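457aa long hypothetical protein (Pyrococcus horikoshii, PDB 2CSU) is an uncharacterised protein that joins a Rossmann-type CoA-binding domain to two flavodoxin-like domains of the succinyl-CoA synthetase superfamily. Local coordinates at residues A321-K326 against K361-D366; I125-V130 against V182-D187; I14-D19 against E47-V52. One frame throughout, in Å; residues are numbered along the deposited sequence.

In the fold
From the N terminus the chain closes three loops in series, none nested in or crossing another. Contact 3 comes first: the loop leaving strand 10-14 meets the hairpin 48-53, within the CoA-binding range. Contact 2 follows, its centre 24 Å from that of contact 3 and its nearest atoms about 12 Å away; it joins the end of strand 123-125, last in order of the parallel Rossmann sheet, to the loop after strand 175-181 of the next sheet. Contact 1 lies on the opposite side of the chain's centre, 51 Å from contact 2 between centres, and ties two helix ends together inside the Ligase-CoA range.

Contact 1: A321-K326 against K361-D366; sequences ATLEEK and KLLLQD
Leu-323 and Asp-366 bring the backbones closest, their CA atoms 6.6 Å apart, where the loop entering helix 325-334 passes the C-terminal end of helix 353-365. Asp-366 is the first residue to leave helical geometry there, and its carboxylate carries the polar half of the contact. With CG anti to the backbone N (chi1 -164°), the carboxylate reaches the peptide between Leu-323 and Glu-324. OD2 accepts the hydrogen bond from Glu-324 N at 2.8 Å, nearly straight at 168°, through its syn lone pair. The same oxygen also accepts from Thr-327 OG1, while OD1 accepts from Asn-368 N, so both oxygens of this buried carboxylate are engaged. Glu-324 is the N-cap residue of helix 325-334; the start of that helix would probably favour the aspartate's negative charge, while the end of its own helix would probably offset this in part. In the flavodoxin-like Ligase-CoA domain, the two helices joined here follow strands 319-320 and 344-346, both parallel neighbours of strand 295-300. Beside the carboxylate, Glu-324 CB lies 3.5 Å from Asp-366 OD2. The Glu-324 chain continues extended past CG and turns its own carboxylate plane 82° from that of Asp-366. Glu-324 OE1 stays 4.6 Å from Asp-366 OD2, a like-charge proximity probably eased by Lys-326, whose NZ makes a weak salt bridge to Glu-324 OE2 at 3.2 Å. The apolar half is a leucine pair: Leu-363 CD2 meets both methyls of Leu-323, at 3.8 Å from CD2 and 3.9 Å from CD1, the two side chains crossing obliquely. Leu-363 also packs on Ala-297 and Met-299 of strand 295-300, and Leu-323 on Ile-328 and Val-369.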
ATOM      1  N   ALA A 321      12.504  13.733  20.048  1.00 41.88           N
ATOM      2  CA  ALA A 321      13.559  14.562  20.613  1.00 42.07           C
ATOM      3  C   ALA A 321      13.010  15.840  21.250  1.00 42.01           C
ATOM      4  O   ALA A 321      11.875  16.244  20.988  1.00 41.24           O
ATOM      5  CB  ALA A 321      14.574  14.916  19.531  1.00 41.52           C
ATOM      6  N   THR A 322      13.817  16.456  22.110  1.00 42.10           N
ATOM      7  CA  THR A 322      13.427  17.706  22.758  1.00 42.12           C
ATOM      8  C   THR A 322      14.307  18.748  22.095  1.00 42.40           C
ATOM      9  O   THR A 322      15.532  18.658  22.164  1.00 41.81           O
ATOM     10  CB  THR A 322      13.713  17.705  24.278  1.00 42.41           C
ATOM     11  OG1 THR A 322      12.996  16.637  24.907  1.00 41.45           O
ATOM     12  CG2 THR A 322      13.270  19.031  24.894  1.00 43.05           C
ATOM     13  N   LEU A 323      13.681  19.717  21.434  1.00 42.78           N
ATOM     14  CA  LEU A 323      14.412  20.758  20.724  1.00 44.50           C
ATOM     15  C   LEU A 323      14.995  21.832  21.637  1.00 45.80           C
ATOM     16  O   LEU A 323      14.584  21.963  22.789  1.00 46.43           O
ATOM     17  CB  LEU A 323      13.487  21.417  19.696  1.00 43.79           C
ATOM     18  CG  LEU A 323      12.715  20.470  18.769  1.00 42.90           C
ATOM     19  CD1 LEU A 323      11.897  21.278  17.781  1.00 41.49           C
ATOM     20  CD2 LEU A 323      13.689  19.542  18.046  1.00 42.45           C
ATOM     21  N   GLU A 324      15.962  22.590  21.121  1.00 47.38           N
ATOM     22  CA  GLU A 324      16.565  23.679  21.891  1.00 48.87           C
ATOM     23  C   GLU A 324      15.683  24.911  21.731  1.00 49.54           C
ATOM     24  O   GLU A 324      14.991  25.049  20.718  1.00 50.11           O
ATOM     25  CB  GLU A 324      17.986  23.982  21.399  1.00 48.95           C
ATOM     26  CG  GLU A 324      19.014  22.954  21.847  1.00 50.59           C
ATOM     27  CD  GLU A 324      20.444  23.464  21.784  1.00 51.61           C
ATOM     28  OE1 GLU A 324      20.856  23.952  20.711  1.00 51.60           O
ATOM     29  OE2 GLU A 324      21.158  23.367  22.807  1.00 52.25           O
ATOM     30  N   GLU A 325      15.688  25.798  22.723  1.00 50.31           N
ATOM     31  CA  GLU A 325      14.882  27.005  22.587  1.00 50.89           C
ATOM     32  C   GLU A 325      15.284  27.815  21.352  1.00 50.72           C
ATOM     33  O   GLU A 325      14.459  28.355  20.627  1.00 51.01           O
ATOM     34  CB  GLU A 325      15.070  27.849  23.848  1.00 52.52           C
ATOM     35  CG  GLU A 325      13.768  28.033  24.629  1.00 54.95           C
ATOM     36  CD  GLU A 325      12.824  28.900  23.829  1.00 55.82           C
ATOM     37  OE1 GLU A 325      12.180  28.389  22.926  1.00 56.51           O
ATOM     38  OE2 GLU A 325      12.742  30.094  24.120  1.00 56.85           O
ATOM     39  N   LYS A 326      16.610  27.925  21.150  1.00 50.39           N
ATOM     40  CA  LYS A 326      17.105  28.675  20.002  1.00 49.84           C
ATOM     41  C   LYS A 326      16.430  28.226  18.704  1.00 48.73           C
ATOM     42  O   LYS A 326      16.023  29.022  17.867  1.00 48.77           O
ATOM     43  CB  LYS A 326      18.615  28.456  19.904  1.00 51.36           C
ATOM     44  CG  LYS A 326      19.357  28.951  21.148  1.00 52.74           C
ATOM     45  CD  LYS A 326      20.701  28.247  21.341  1.00 53.99           C
ATOM     46  CE  LYS A 326      20.955  27.858  22.801  1.00 55.00           C
ATOM     47  NZ  LYS A 326      21.542  26.522  22.858  1.00 54.96           N
ATOM     48  N   LYS A 361      16.495  22.223   7.913  1.00 35.55           N
ATOM     49  CA  LYS A 361      17.842  22.686   8.235  1.00 37.17           C
ATOM     50  C   LYS A 361      17.942  22.880   9.745  1.00 36.90           C
ATOM     51  O   LYS A 361      18.847  22.352  10.401  1.00 36.96           O
ATOM     52  CB  LYS A 361      18.114  24.011   7.505  1.00 38.71           C
ATOM     53  CG  LYS A 361      19.488  24.630   7.757  1.00 41.86           C
ATOM     54  CD  LYS A 361      19.793  25.740   6.733  1.00 42.94           C
ATOM     55  CE  LYS A 361      20.693  26.828   7.321  1.00 45.07           C
ATOM     56  NZ  LYS A 361      20.988  27.932   6.351  1.00 46.19           N
ATOM     57  N   LEU A 362      16.992  23.629  10.290  1.00 37.43           N
ATOM     58  CA  LEU A 362      16.942  23.897  11.717  1.00 37.97           C
ATOM     59  C   LEU A 362      16.851  22.625  12.550  1.00 38.50           C
ATOM     60  O   LEU A 362      17.530  22.503  13.570  1.00 38.86           O
ATOM     61  CB  LEU A 362      15.747  24.802  12.043  1.00 38.16           C
ATOM     62  CG  LEU A 362      15.923  26.302  11.808  1.00 38.17           C
ATOM     63  CD1 LEU A 362      14.573  26.999  11.782  1.00 36.66           C
ATOM     64  CD2 LEU A 362      16.811  26.861  12.912  1.00 37.22           C
ATOM     65  N   LEU A 363      15.998  21.687  12.137  1.00 38.60           N
ATOM     66  CA  LEU A 363      15.858  20.437  12.882  1.00 39.33           C
ATOM     67  C   LEU A 363      17.116  19.576  12.780  1.00 39.24           C
ATOM     68  O   LEU A 363      17.550  18.996  13.775  1.00 38.63           O
ATOM     69  CB  LEU A 363      14.642  19.642  12.395  1.00 38.03           C
ATOM     70  CG  LEU A 363      13.277  20.203  12.787  1.00 38.37           C
ATOM     71  CD1 LEU A 363      12.175  19.426  12.077  1.00 38.49           C
ATOM     72  CD2 LEU A 363      13.120  20.128  14.294  1.00 38.65           C
ATOM     73  N   LEU A 364      17.697  19.498  11.586  1.00 40.19           N
ATOM     74  CA  LEU A 364      18.914  18.709  11.385  1.00 42.03           C
ATOM     75  C   LEU A 364      20.127  19.317  12.100  1.00 42.84           C
ATOM     76  O   LEU A 364      21.131  18.643  12.314  1.00 42.29           O
ATOM     77  CB  LEU A 364      19.225  18.575   9.888  1.00 41.43           C
ATOM     78  CG  LEU A 364      18.323  17.685   9.021  1.00 41.89           C
ATOM     79  CD1 LEU A 364      18.658  17.893   7.564  1.00 41.21           C
ATOM     80  CD2 LEU A 364      18.498  16.222   9.398  1.00 41.00           C
ATOM     81  N   GLN A 365      20.035  20.593  12.463  1.00 44.69           N
ATOM     82  CA  GLN A 365      21.139  21.262  13.146  1.00 46.00           C
ATOM     83  C   GLN A 365      21.002  21.180  14.662  1.00 46.38           C
ATOM     84  O   GLN A 365      21.983  21.348  15.399  1.00 46.75           O
ATOM     85  CB  GLN A 365      21.229  22.727  12.705  1.00 46.78           C
ATOM     86  CG  GLN A 365      22.050  22.934  11.440  1.00 48.28           C
ATOM     87  CD  GLN A 365      21.952  24.353  10.887  1.00 49.71           C
ATOM     88  OE1 GLN A 365      22.451  24.635   9.798  1.00 49.82           O
ATOM     89  NE2 GLN A 365      21.302  25.248  11.636  1.00 49.72           N
ATOM     90  N   ASP A 366      19.787  20.924  15.130  1.00 46.51           N
ATOM     91  CA  ASP A 366      19.563  20.812  16.562  1.00 46.84           C
ATOM     92  C   ASP A 366      20.345  19.597  17.039  1.00 47.36           C
ATOM     93  O   ASP A 366      20.200  18.497  16.506  1.00 47.26           O
ATOM     94  CB  ASP A 366      18.076  20.647  16.868  1.00 46.75           C
ATOM     95  CG  ASP A 366      17.748  20.900  18.328  1.00 47.79           C
ATOM     96  OD1 ASP A 366      18.035  20.023  19.166  1.00 47.96           O
ATOM     97  OD2 ASP A 366      17.206  21.984  18.640  1.00 48.06           O
TER

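Contact 2: I125-V130 against V182-D187; sequences IGPNCV and VGNMAD
Asn-184 and Ala-186 donate backbone hydrogen bonds to Pro-127 and Gly-126. Asn-184 N donates to Pro-127 O at 2.8 Å, the donor lying nearly along the C=O axis, and Ala-186 N donates to Gly-126 O at 2.9 Å, its donor tilted 24° from the carbonyl plane. Both donors belong to or follow the type II' turn Val-182 to Met-185. One water extends the series, accepting from Gly-126 N at 3.2 Å and from Asp-187 N at 3.0 Å. A CA-H...O contact adds to these, Gly-126 CA approaching Val-182 O at 3.2 Å. Two glycines allow the close approach: a CB on Gly-183 would run into Pro-127 O and Cys-129 N, and one on Gly-126 would meet Cys-129 SG and the preceding carbonyl.

Van der Waals contacts fill in around this frame. The Pro-127 ring, which follows a cis peptide bond, crosses the Asn-184 side chain at about a right angle, its CG 4.0 Å from Asn-184 ND2. Asn-128 CB rests 3.5 Å from Asn-184 OD1, the two amide planes turned 66° apart. Ala-186 CB touches Pro-127 CD at 4.1 Å.

The polar ends are held from the first domain: Asn-184 ND2 donates to Glu-101 and Glu-110, and Asp-187 forms a salt bridge with Arg-123. The arrangement is an interdomain junction, the loop at the C-terminal end of a Rossmann-sheet strand docked on a turn of the succinyl-CoA ligase-like flavodoxin domain.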
ATOM      1  N   ILE A 125      21.637 -23.141  -8.188  1.00 25.18           N
ATOM      2  CA  ILE A 125      20.508 -22.487  -7.541  1.00 25.50           C
ATOM      3  C   ILE A 125      19.178 -23.084  -8.003  1.00 25.52           C
ATOM      4  O   ILE A 125      18.910 -23.226  -9.189  1.00 25.98           O
ATOM      5  CB  ILE A 125      20.558 -20.997  -7.886  1.00 25.99           C
ATOM      6  CG1 ILE A 125      21.855 -20.377  -7.362  1.00 24.97           C
ATOM      7  CG2 ILE A 125      19.382 -20.266  -7.212  1.00 25.77           C
ATOM      8  CD1 ILE A 125      21.801 -18.849  -7.340  1.00 24.29           C
ATOM      9  N   GLY A 126      18.352 -23.473  -7.015  1.00 26.19           N
ATOM     10  CA  GLY A 126      17.130 -24.200  -7.338  1.00 26.13           C
ATOM     11  C   GLY A 126      17.243 -25.658  -6.886  1.00 26.59           C
ATOM     12  O   GLY A 126      17.899 -25.981  -5.904  1.00 26.81           O
ATOM     13  N   PRO A 127      16.547 -26.553  -7.610  1.00 26.35           N
ATOM     14  CA  PRO A 127      15.732 -26.194  -8.766  1.00 25.77           C
ATOM     15  C   PRO A 127      14.381 -25.603  -8.351  1.00 25.34           C
ATOM     16  O   PRO A 127      14.195 -25.099  -7.250  1.00 23.25           O
ATOM     17  CB  PRO A 127      15.514 -27.455  -9.591  1.00 26.21           C
ATOM     18  CG  PRO A 127      15.698 -28.646  -8.662  1.00 26.35           C
ATOM     19  CD  PRO A 127      16.535 -28.004  -7.456  1.00 26.18           C
ATOM     20  N   ASN A 128      13.426 -25.647  -9.300  1.00 25.95           N
ATOM     21  CA  ASN A 128      12.124 -25.040  -9.050  1.00 26.57           C
ATOM     22  C   ASN A 128      12.263 -23.610  -8.522  1.00 27.16           C
ATOM     23  O   ASN A 128      11.803 -23.263  -7.443  1.00 28.53           O
ATOM     24  CB  ASN A 128      11.370 -25.901  -8.036  1.00 26.42           C
ATOM     25  CG  ASN A 128       9.901 -25.559  -8.089  1.00 25.79           C
ATOM     26  OD1 ASN A 128       9.383 -25.072  -9.090  1.00 26.96           O
ATOM     27  ND2 ASN A 128       9.214 -25.831  -6.967  1.00 26.04           N
ATOM     28  N   CYS A 129      12.970 -22.782  -9.312  1.00 26.92           N
ATOM     29  CA  CYS A 129      13.151 -21.387  -8.930  1.00 26.62           C
ATOM     30  C   CYS A 129      12.703 -20.456 -10.058  1.00 26.14           C
ATOM     31  O   CYS A 129      12.502 -20.863 -11.194  1.00 25.87           O
ATOM     32  CB  CYS A 129      14.634 -21.163  -8.643  1.00 26.19           C
ATOM     33  SG  CYS A 129      15.644 -21.350 -10.130  1.00 30.45           S
ATOM     34  N   VAL A 130      12.504 -19.173  -9.702  1.00 25.24           N
ATOM     35  CA  VAL A 130      12.137 -18.205 -10.730  1.00 24.37           C
ATOM     36  C   VAL A 130      13.373 -17.585 -11.386  1.00 25.14           C
ATOM     37  O   VAL A 130      13.308 -16.955 -12.433  1.00 25.20           O
ATOM     38  CB  VAL A 130      11.282 -17.113 -10.085  1.00 23.92           C
ATOM     39  CG1 VAL A 130      11.063 -15.977 -11.082  1.00 23.94           C
ATOM     40  CG2 VAL A 130       9.936 -17.683  -9.677  1.00 21.40           C
ATOM     41  N   VAL A 182      15.424 -18.944  -4.785  1.00 23.86           N
ATOM     42  CA  VAL A 182      16.219 -20.145  -4.549  1.00 24.43           C
ATOM     43  C   VAL A 182      15.406 -21.413  -4.792  1.00 24.78           C
ATOM     44  O   VAL A 182      15.919 -22.522  -4.862  1.00 26.08           O
ATOM     45  CB  VAL A 182      16.712 -20.110  -3.105  1.00 25.54           C
ATOM     46  CG1 VAL A 182      17.699 -18.960  -2.929  1.00 24.77           C
ATOM     47  CG2 VAL A 182      15.538 -19.904  -2.171  1.00 24.52           C
ATOM     48  N   GLY A 183      14.078 -21.211  -4.883  1.00 25.03           N
ATOM     49  CA  GLY A 183      13.194 -22.350  -5.085  1.00 24.67           C
ATOM     50  C   GLY A 183      13.493 -23.461  -4.085  1.00 25.63           C
ATOM     51  O   GLY A 183      13.484 -23.266  -2.876  1.00 25.33           O
ATOM     52  N   ASN A 184      13.738 -24.714  -4.477  1.00 26.12           N
ATOM     53  CA  ASN A 184      13.959 -25.802  -3.533  1.00 26.52           C
ATOM     54  C   ASN A 184      15.215 -25.605  -2.683  1.00 27.26           C
ATOM     55  O   ASN A 184      15.392 -26.296  -1.683  1.00 27.02           O
ATOM     56  CB  ASN A 184      14.041 -27.145  -4.274  1.00 25.60           C
ATOM     57  CG  ASN A 184      12.749 -27.499  -4.989  1.00 24.86           C
ATOM     58  OD1 ASN A 184      11.707 -26.904  -4.741  1.00 25.89           O
ATOM     59  ND2 ASN A 184      12.814 -28.476  -5.888  1.00 25.46           N
HETATM   60  N   MSE A 185      16.075 -24.668  -3.091  1.00 27.92           N
HETATM   61  CA  MSE A 185      17.318 -24.335  -2.404  1.00 28.53           C
HETATM   62  C   MSE A 185      18.128 -25.587  -2.060  1.00 28.58           C
HETATM   63  O   MSE A 185      18.471 -25.851  -0.915  1.00 28.14           O
HETATM   64  CB  MSE A 185      16.958 -23.578  -1.130  1.00 28.96           C
HETATM   65  CG  MSE A 185      18.188 -23.084  -0.370  1.00 29.80           C
HETATM   66 SE   MSE A 185      17.761 -21.908   0.918  1.00 30.09          SE
HETATM   67  CE  MSE A 185      17.698 -23.074   2.286  1.00 30.47           C
ATOM     68  N   ALA A 186      18.405 -26.391  -3.102  1.00 28.72           N
ATOM     69  CA  ALA A 186      19.117 -27.645  -2.884  1.00 29.25           C
ATOM     70  C   ALA A 186      20.597 -27.418  -2.565  1.00 29.82           C
ATOM     71  O   ALA A 186      21.190 -28.069  -1.714  1.00 31.70           O
ATOM     72  CB  ALA A 186      18.984 -28.493  -4.151  1.00 29.70           C
ATOM     73  N   ASP A 187      21.208 -26.484  -3.318  1.00 28.48           N
ATOM     74  CA  ASP A 187      22.635 -26.238  -3.141  1.00 28.42           C
ATOM     75  C   ASP A 187      22.897 -24.904  -2.432  1.00 28.51           C
ATOM     76  O   ASP A 187      22.924 -24.806  -1.212  1.00 28.97           O
ATOM     77  CB  ASP A 187      23.281 -26.230  -4.523  1.00 29.08           C
ATOM     78  CG  ASP A 187      24.765 -26.526  -4.381  1.00 29.23           C
ATOM     79  OD1 ASP A 187      25.197 -26.774  -3.256  1.00 28.60           O
ATOM     80  OD2 ASP A 187      25.465 -26.505  -5.387  1.00 29.89           O
TER
HETATM   81  O   HOH W   1      20.200 -23.926  -4.490  1.00 42.04           O

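Contact 3: I14-D19 against E47-V52; sequences IGASND and EEVQGV
Asn-18 grips the backbone of Glu-48 and Gln-50 with both ends of its amide. OD1 accepts from Gln-50 N at 2.7 Å, the donor tilted 23° from the carbonyl plane, and ND2 gives a hydrogen bond to Glu-48 O at 3.1 Å, lying in that carbonyl's plane on a lone pair. The two bonds fix the rotation of the amide about chi2. A third bond comes from the Gln-50 side chain, NE2 donating to Ser-17 O at 3.0 Å, with the oxygen close to the Gln-50 amide plane. The tightly packed, buried part is apolar: Val-49 CG1, anti to its backbone N (chi1 174°), meets Ala-16 CB at 4.0 Å and Ser-17 O at 3.5 Å, and Phe-28 and Pro-41 pack on Ala-16 and Val-49. In the Rossmann fold this is the loop between the first strand, 10-14, and helix 23-31, met here by the hairpin 48-53, whose type I' turn spans Val-49 to Val-52. The looser, more open side is at the Glu-48 carboxylate. Bent at chi2, Glu-48 brings OE2 only within 3.7 Å of Asn-18 OD1, two acceptors without a bond between them; OE2 accepts from Gly-51 N at 2.7 Å within its own segment, at the exposed Gly-51.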
ATOM      1  N   ILE A  14      19.802 -22.917 -21.605  1.00 24.02           N
ATOM      2  CA  ILE A  14      19.463 -24.219 -22.150  1.00 24.64           C
ATOM      3  C   ILE A  14      17.962 -24.412 -22.095  1.00 25.18           C
ATOM      4  O   ILE A  14      17.382 -24.576 -21.032  1.00 26.51           O
ATOM      5  CB  ILE A  14      20.234 -25.315 -21.375  1.00 24.65           C
ATOM      6  CG1 ILE A  14      21.716 -24.906 -21.321  1.00 24.65           C
ATOM      7  CG2 ILE A  14      20.055 -26.681 -22.050  1.00 23.38           C
ATOM      8  CD1 ILE A  14      22.647 -25.885 -20.615  1.00 25.40           C
ATOM      9  N   GLY A  15      17.333 -24.364 -23.259  1.00 25.43           N
ATOM     10  CA  GLY A  15      15.896 -24.491 -23.316  1.00 25.64           C
ATOM     11  C   GLY A  15      15.321 -23.207 -23.889  1.00 25.51           C
ATOM     12  O   GLY A  15      14.109 -23.009 -23.910  1.00 26.77           O
ATOM     13  N   ALA A  16      16.196 -22.316 -24.342  1.00 25.83           N
ATOM     14  CA  ALA A  16      15.732 -21.069 -24.950  1.00 26.27           C
ATOM     15  C   ALA A  16      14.742 -21.514 -26.022  1.00 26.11           C
ATOM     16  O   ALA A  16      14.989 -22.495 -26.739  1.00 25.09           O
ATOM     17  CB  ALA A  16      16.905 -20.305 -25.576  1.00 26.06           C
ATOM     18  N   SER A  17      13.628 -20.804 -26.137  1.00 26.76           N
ATOM     19  CA  SER A  17      12.606 -21.191 -27.100  1.00 27.40           C
ATOM     20  C   SER A  17      12.009 -20.037 -27.907  1.00 28.00           C
ATOM     21  O   SER A  17      12.113 -18.870 -27.525  1.00 26.97           O
ATOM     22  CB  SER A  17      11.499 -21.939 -26.339  1.00 26.31           C
ATOM     23  OG  SER A  17      10.449 -22.363 -27.179  1.00 27.98           O
ATOM     24  N   ASN A  18      11.384 -20.380 -29.030  1.00 28.95           N
ATOM     25  CA  ASN A  18      10.729 -19.392 -29.891  1.00 30.31           C
ATOM     26  C   ASN A  18       9.230 -19.410 -29.570  1.00 30.98           C
ATOM     27  O   ASN A  18       8.471 -18.558 -30.038  1.00 30.44           O
ATOM     28  CB  ASN A  18      10.937 -19.732 -31.374  1.00 30.56           C
ATOM     29  CG  ASN A  18      12.334 -19.401 -31.861  1.00 30.81           C
ATOM     30  OD1 ASN A  18      12.730 -18.232 -31.908  1.00 31.62           O
ATOM     31  ND2 ASN A  18      13.090 -20.426 -32.230  1.00 30.75           N
ATOM     32  N   ASP A  19       8.819 -20.393 -28.775  1.00 31.71           N
ATOM     33  CA  ASP A  19       7.422 -20.544 -28.373  1.00 33.70           C
ATOM     34  C   ASP A  19       7.171 -19.668 -27.140  1.00 34.70           C
ATOM     35  O   ASP A  19       7.719 -19.916 -26.070  1.00 34.53           O
ATOM     36  CB  ASP A  19       7.125 -22.019 -28.055  1.00 33.91           C
ATOM     37  CG  ASP A  19       5.639 -22.289 -27.788  1.00 35.44           C
ATOM     38  OD1 ASP A  19       4.798 -21.382 -27.977  1.00 35.97           O
ATOM     39  OD2 ASP A  19       5.309 -23.429 -27.395  1.00 36.59           O
ATOM     40  N   GLU A  47      17.903 -23.610 -34.894  1.00 38.66           N
ATOM     41  CA  GLU A  47      19.124 -23.105 -35.519  1.00 36.87           C
ATOM     42  C   GLU A  47      19.308 -21.713 -34.947  1.00 35.57           C
ATOM     43  O   GLU A  47      20.421 -21.233 -34.728  1.00 35.28           O
ATOM     44  CB  GLU A  47      18.959 -23.004 -37.040  1.00 37.98           C
ATOM     45  CG  GLU A  47      18.535 -24.290 -37.719  1.00 39.10           C
ATOM     46  CD  GLU A  47      19.484 -25.430 -37.428  1.00 40.35           C
ATOM     47  OE1 GLU A  47      20.718 -25.206 -37.491  1.00 40.82           O
ATOM     48  OE2 GLU A  47      18.991 -26.550 -37.145  1.00 41.76           O
ATOM     49  N   GLU A  48      18.179 -21.077 -34.683  1.00 34.54           N
ATOM     50  CA  GLU A  48      18.170 -19.736 -34.140  1.00 33.27           C
ATOM     51  C   GLU A  48      16.991 -19.583 -33.200  1.00 31.75           C
ATOM     52  O   GLU A  48      15.971 -20.258 -33.340  1.00 31.32           O
ATOM     53  CB  GLU A  48      18.107 -18.733 -35.297  1.00 34.28           C
ATOM     54  CG  GLU A  48      17.370 -17.441 -35.049  1.00 36.48           C
ATOM     55  CD  GLU A  48      15.876 -17.560 -35.277  1.00 36.69           C
ATOM     56  OE1 GLU A  48      15.435 -18.184 -36.269  1.00 38.00           O
ATOM     57  OE2 GLU A  48      15.138 -17.015 -34.450  1.00 36.59           O
ATOM     58  N   VAL A  49      17.147 -18.699 -32.226  1.00 29.63           N
ATOM     59  CA  VAL A  49      16.098 -18.452 -31.264  1.00 28.00           C
ATOM     60  C   VAL A  49      15.955 -16.962 -31.104  1.00 26.73           C
ATOM     61  O   VAL A  49      16.915 -16.267 -30.762  1.00 25.94           O
ATOM     62  CB  VAL A  49      16.418 -19.097 -29.889  1.00 27.75           C
ATOM     63  CG1 VAL A  49      15.374 -18.684 -28.863  1.00 26.87           C
ATOM     64  CG2 VAL A  49      16.425 -20.607 -30.023  1.00 28.06           C
ATOM     65  N   GLN A  50      14.750 -16.474 -31.363  1.00 26.23           N
ATOM     66  CA  GLN A  50      14.480 -15.056 -31.253  1.00 25.93           C
ATOM     67  C   GLN A  50      15.508 -14.234 -32.030  1.00 26.11           C
ATOM     68  O   GLN A  50      15.939 -13.167 -31.595  1.00 26.22           O
ATOM     69  CB  GLN A  50      14.437 -14.663 -29.764  1.00 25.17           C
ATOM     70  CG  GLN A  50      13.146 -15.141 -29.093  1.00 24.72           C
ATOM     71  CD  GLN A  50      13.132 -14.951 -27.585  1.00 24.90           C
ATOM     72  OE1 GLN A  50      13.286 -13.835 -27.086  1.00 24.79           O
ATOM     73  NE2 GLN A  50      12.932 -16.046 -26.850  1.00 23.79           N
ATOM     74  N   GLY A  51      15.901 -14.761 -33.186  1.00 26.82           N
ATOM     75  CA  GLY A  51      16.846 -14.072 -34.050  1.00 28.02           C
ATOM     76  C   GLY A  51      18.312 -14.282 -33.754  1.00 29.30           C
ATOM     77  O   GLY A  51      19.163 -13.748 -34.469  1.00 29.58           O
ATOM     78  N   VAL A  52      18.615 -15.049 -32.708  1.00 30.03           N
ATOM     79  CA  VAL A  52      19.997 -15.307 -32.337  1.00 29.79           C
ATOM     80  C   VAL A  52      20.426 -16.745 -32.632  1.00 30.68           C
ATOM     81  O   VAL A  52      19.690 -17.709 -32.381  1.00 29.96           O
ATOM     82  CB  VAL A  52      20.247 -15.002 -30.834  1.00 30.64           C
ATOM     83  CG1 VAL A  52      21.702 -15.276 -30.477  1.00 29.22           C
ATOM     84  CG2 VAL A  52      19.913 -13.538 -30.534  1.00 30.22           C
TER